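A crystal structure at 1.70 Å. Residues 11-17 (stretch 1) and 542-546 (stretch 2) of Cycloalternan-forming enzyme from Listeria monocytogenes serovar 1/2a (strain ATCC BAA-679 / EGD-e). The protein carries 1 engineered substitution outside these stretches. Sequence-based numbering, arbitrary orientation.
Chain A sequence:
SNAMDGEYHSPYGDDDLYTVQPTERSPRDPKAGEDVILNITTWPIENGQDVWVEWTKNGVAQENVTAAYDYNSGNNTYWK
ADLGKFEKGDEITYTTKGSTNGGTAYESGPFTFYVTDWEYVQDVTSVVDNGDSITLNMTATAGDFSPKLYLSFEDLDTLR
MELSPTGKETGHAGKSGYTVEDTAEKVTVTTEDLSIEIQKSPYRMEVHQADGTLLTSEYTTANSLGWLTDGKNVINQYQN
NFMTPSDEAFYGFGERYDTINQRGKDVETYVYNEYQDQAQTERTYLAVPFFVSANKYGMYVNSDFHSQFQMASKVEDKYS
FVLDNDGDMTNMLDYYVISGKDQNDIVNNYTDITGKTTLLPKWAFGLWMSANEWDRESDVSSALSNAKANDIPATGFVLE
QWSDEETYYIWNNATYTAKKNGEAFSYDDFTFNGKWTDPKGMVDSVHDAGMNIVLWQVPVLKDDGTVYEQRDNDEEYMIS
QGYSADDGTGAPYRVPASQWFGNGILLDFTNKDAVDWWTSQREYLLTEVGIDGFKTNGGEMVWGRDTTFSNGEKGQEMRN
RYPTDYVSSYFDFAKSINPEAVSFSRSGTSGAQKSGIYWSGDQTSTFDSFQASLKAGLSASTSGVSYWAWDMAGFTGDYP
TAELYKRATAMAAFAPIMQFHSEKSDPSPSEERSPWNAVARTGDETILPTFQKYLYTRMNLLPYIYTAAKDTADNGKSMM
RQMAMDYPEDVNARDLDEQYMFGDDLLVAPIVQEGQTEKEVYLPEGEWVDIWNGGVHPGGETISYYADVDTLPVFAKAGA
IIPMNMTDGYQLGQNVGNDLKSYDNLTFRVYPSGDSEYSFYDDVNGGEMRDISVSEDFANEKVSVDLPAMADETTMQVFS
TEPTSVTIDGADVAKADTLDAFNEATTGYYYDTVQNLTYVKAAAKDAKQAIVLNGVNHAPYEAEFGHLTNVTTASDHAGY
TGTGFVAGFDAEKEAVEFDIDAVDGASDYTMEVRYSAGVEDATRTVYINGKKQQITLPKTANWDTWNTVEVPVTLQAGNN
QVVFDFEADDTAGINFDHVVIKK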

# COMPACT_ATOMS: atom_id res chain seq x y z
N PRO A 11 -14.82 6.06 34.58
CA PRO A 11 -13.36 6.23 34.66
C PRO A 11 -12.62 6.22 33.32
O PRO A 11 -11.62 6.91 33.18
N TYR A 12 -13.11 5.44 32.36
CA TYR A 12 -12.42 5.37 31.07
C TYR A 12 -13.01 6.24 29.97
O TYR A 12 -12.41 6.32 28.89
N GLY A 13 -14.17 6.86 30.22
CA GLY A 13 -14.87 7.64 29.18
C GLY A 13 -15.19 6.74 27.99
O GLY A 13 -15.68 5.63 28.17
N ASP A 14 -14.88 7.22 26.79
CA ASP A 14 -15.01 6.38 25.60
C ASP A 14 -13.74 5.58 25.31
O ASP A 14 -13.64 4.92 24.27
N ASP A 15 -12.77 5.65 26.23
CA ASP A 15 -11.45 5.01 26.06
C ASP A 15 -10.72 5.50 24.80
O ASP A 15 -9.93 4.77 24.19
N ASP A 16 -10.96 6.75 24.42
CA ASP A 16 -10.34 7.29 23.21
C ASP A 16 -8.83 7.45 23.47
O ASP A 16 -8.44 7.88 24.57
N LEU A 17 -8.00 7.10 22.49
CA LEU A 17 -6.55 7.25 22.66
C LEU A 17 -6.14 8.72 22.74
O LEU A 17 -5.17 9.05 23.42
N VAL A 542 -15.67 1.56 17.19
CA VAL A 542 -15.73 0.86 18.48
C VAL A 542 -14.99 1.66 19.55
O VAL A 542 -13.76 1.74 19.55
N TRP A 543 -15.76 2.21 20.48
CA TRP A 543 -15.21 2.85 21.68
C TRP A 543 -15.74 2.13 22.93
O TRP A 543 -16.67 1.32 22.85
N GLY A 544 -15.16 2.49 24.07
CA GLY A 544 -15.67 2.06 25.38
C GLY A 544 -14.98 0.77 25.79
O GLY A 544 -14.96 -0.19 25.03
N ARG A 545 -14.43 0.75 26.99
CA ARG A 545 -13.76 -0.46 27.48
C ARG A 545 -14.69 -1.62 27.75
O ARG A 545 -14.32 -2.78 27.58
N ASP A 546 -15.90 -1.32 28.17
CA ASP A 546 -16.83 -2.37 28.59
C ASP A 546 -17.71 -2.87 27.44
O ASP A 546 -18.52 -3.79 27.62

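The two stretches, 527 or more residues apart in sequence where they touch, bury 401 Å² between them, both sides summed. Neither forms regular helix or strand; direct contact comes from side chains and one backbone hydrogen bond, with waters bridging further atoms. By the direction of CA to CB, Tyr12, Asp15, Trp543 and Arg545 point toward the opposing stretch, while Asp14 and Asp16 point sideways and Val542 points away.

The stacking evidence centres on Arg545, which has the largest covered area, 95 Å². Its guanidinium lies flat on the Tyr12 ring, with centres 4.0 Å apart and planes at 15°; the closest pair is Tyr12 CE1 to Arg545 NH1, 3.2 Å. Arg545 CD adds a CH-pi contact, 3.9 Å from the ring centroid and 12° off its normal. Tyr12 adopts chi1 m; Arg545 is m at chi1, between wells at chi2 (-136°) and t at chi3.

Charge pairing uses the guanidinium edge, leaving its face to the tyrosine. Asp15, with chi1 t, accepts a salt-bridging hydrogen bond from Arg545 NE to Asp15 OD1, 2.9 Å and nearly straight at 169°.

Neutral donors account for two further hydrogen bonds. Trp543, chi1 m, directs NE1 to Asp16 OD1 at 2.8 Å and 154°; Asp16 (chi1 t) has a CA-to-CB bond that points sideways, but the end of its side chain comes nearer, and OD1 lies at the indole edge near its plane. Gly544 N donates to Asp14 O at 2.9 Å and 145°. The same carbonyl lies at the indole edge, with Asp14 O 3.2 Å from Trp543 CD1, while Asp14 CB (chi1 m) packs 3.9 Å from Trp543 CD1.

Waters extend this network. One donates to Gly13 O and accepts from Arg545 N, its oxygen 2.8 Å from each. Another donates to Asp15 OD1 and accepts from Arg545 NH2, reinforcing the salt bridge.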

# COMPACT_ATOMS: atom_id res chain seq x y z
CB PRO A 11 -12.90 5.05 35.53
CG PRO A 11 -14.03 4.07 35.50
CD PRO A 11 -15.27 4.92 35.41
CB TYR A 12 -12.33 3.92 30.58
CG TYR A 12 -11.76 2.98 31.63
CD1 TYR A 12 -10.39 3.02 31.98
CD2 TYR A 12 -12.58 2.06 32.25
CE1 TYR A 12 -9.88 2.15 32.96
CE2 TYR A 12 -12.09 1.18 33.21
CZ TYR A 12 -10.75 1.23 33.55
OH TYR A 12 -10.31 0.33 34.51
CB ASP A 14 -15.38 7.25 24.39
CG ASP A 14 -16.76 7.85 24.51
OD1 ASP A 14 -17.70 7.15 24.94
OD2 ASP A 14 -16.93 9.04 24.17
CB ASP A 15 -11.61 3.48 26.03
CG ASP A 15 -10.33 2.74 26.37
OD1 ASP A 15 -9.62 3.16 27.29
OD2 ASP A 15 -10.05 1.74 25.69
CB ASP A 16 -10.99 8.62 22.84
CG ASP A 16 -10.59 9.08 21.45
OD1 ASP A 16 -11.21 8.68 20.45
OD2 ASP A 16 -9.63 9.85 21.37
CB LEU A 17 -5.77 6.59 21.51
CG LEU A 17 -4.24 6.49 21.62
CD1 LEU A 17 -3.83 5.69 22.85
CD2 LEU A 17 -3.64 5.91 20.35
CB VAL A 542 -15.14 -0.58 18.39
CG1 VAL A 542 -15.06 -1.22 19.78
CG2 VAL A 542 -15.98 -1.44 17.47
CB TRP A 543 -15.62 4.32 21.71
CG TRP A 543 -14.75 5.25 20.87
CD1 TRP A 543 -13.56 5.82 21.25
CD2 TRP A 543 -15.01 5.72 19.55
NE1 TRP A 543 -13.07 6.62 20.25
CE2 TRP A 543 -13.94 6.59 19.20
CE3 TRP A 543 -16.05 5.51 18.62
CZ2 TRP A 543 -13.88 7.23 17.96
CZ3 TRP A 543 -15.99 6.15 17.41
CH2 TRP A 543 -14.91 7.01 17.08
CB ARG A 545 -13.03 -0.15 28.74
CG ARG A 545 -11.83 0.67 28.46
CD ARG A 545 -10.71 0.10 29.28
NE ARG A 545 -9.57 0.96 29.16
CZ ARG A 545 -8.52 0.93 29.96
NH1 ARG A 545 -8.49 0.07 30.97
NH2 ARG A 545 -7.53 1.79 29.76
CB ASP A 546 -17.66 -1.86 29.76
CG ASP A 546 -16.81 -1.68 31.02
OD1 ASP A 546 -16.45 -2.71 31.63
OD2 ASP A 546 -16.52 -0.52 31.41
O HOH W 1 -15.02 2.93 28.67
O HOH W 2 -6.96 3.84 27.61
O HOH W 3 -11.85 0.27 24.48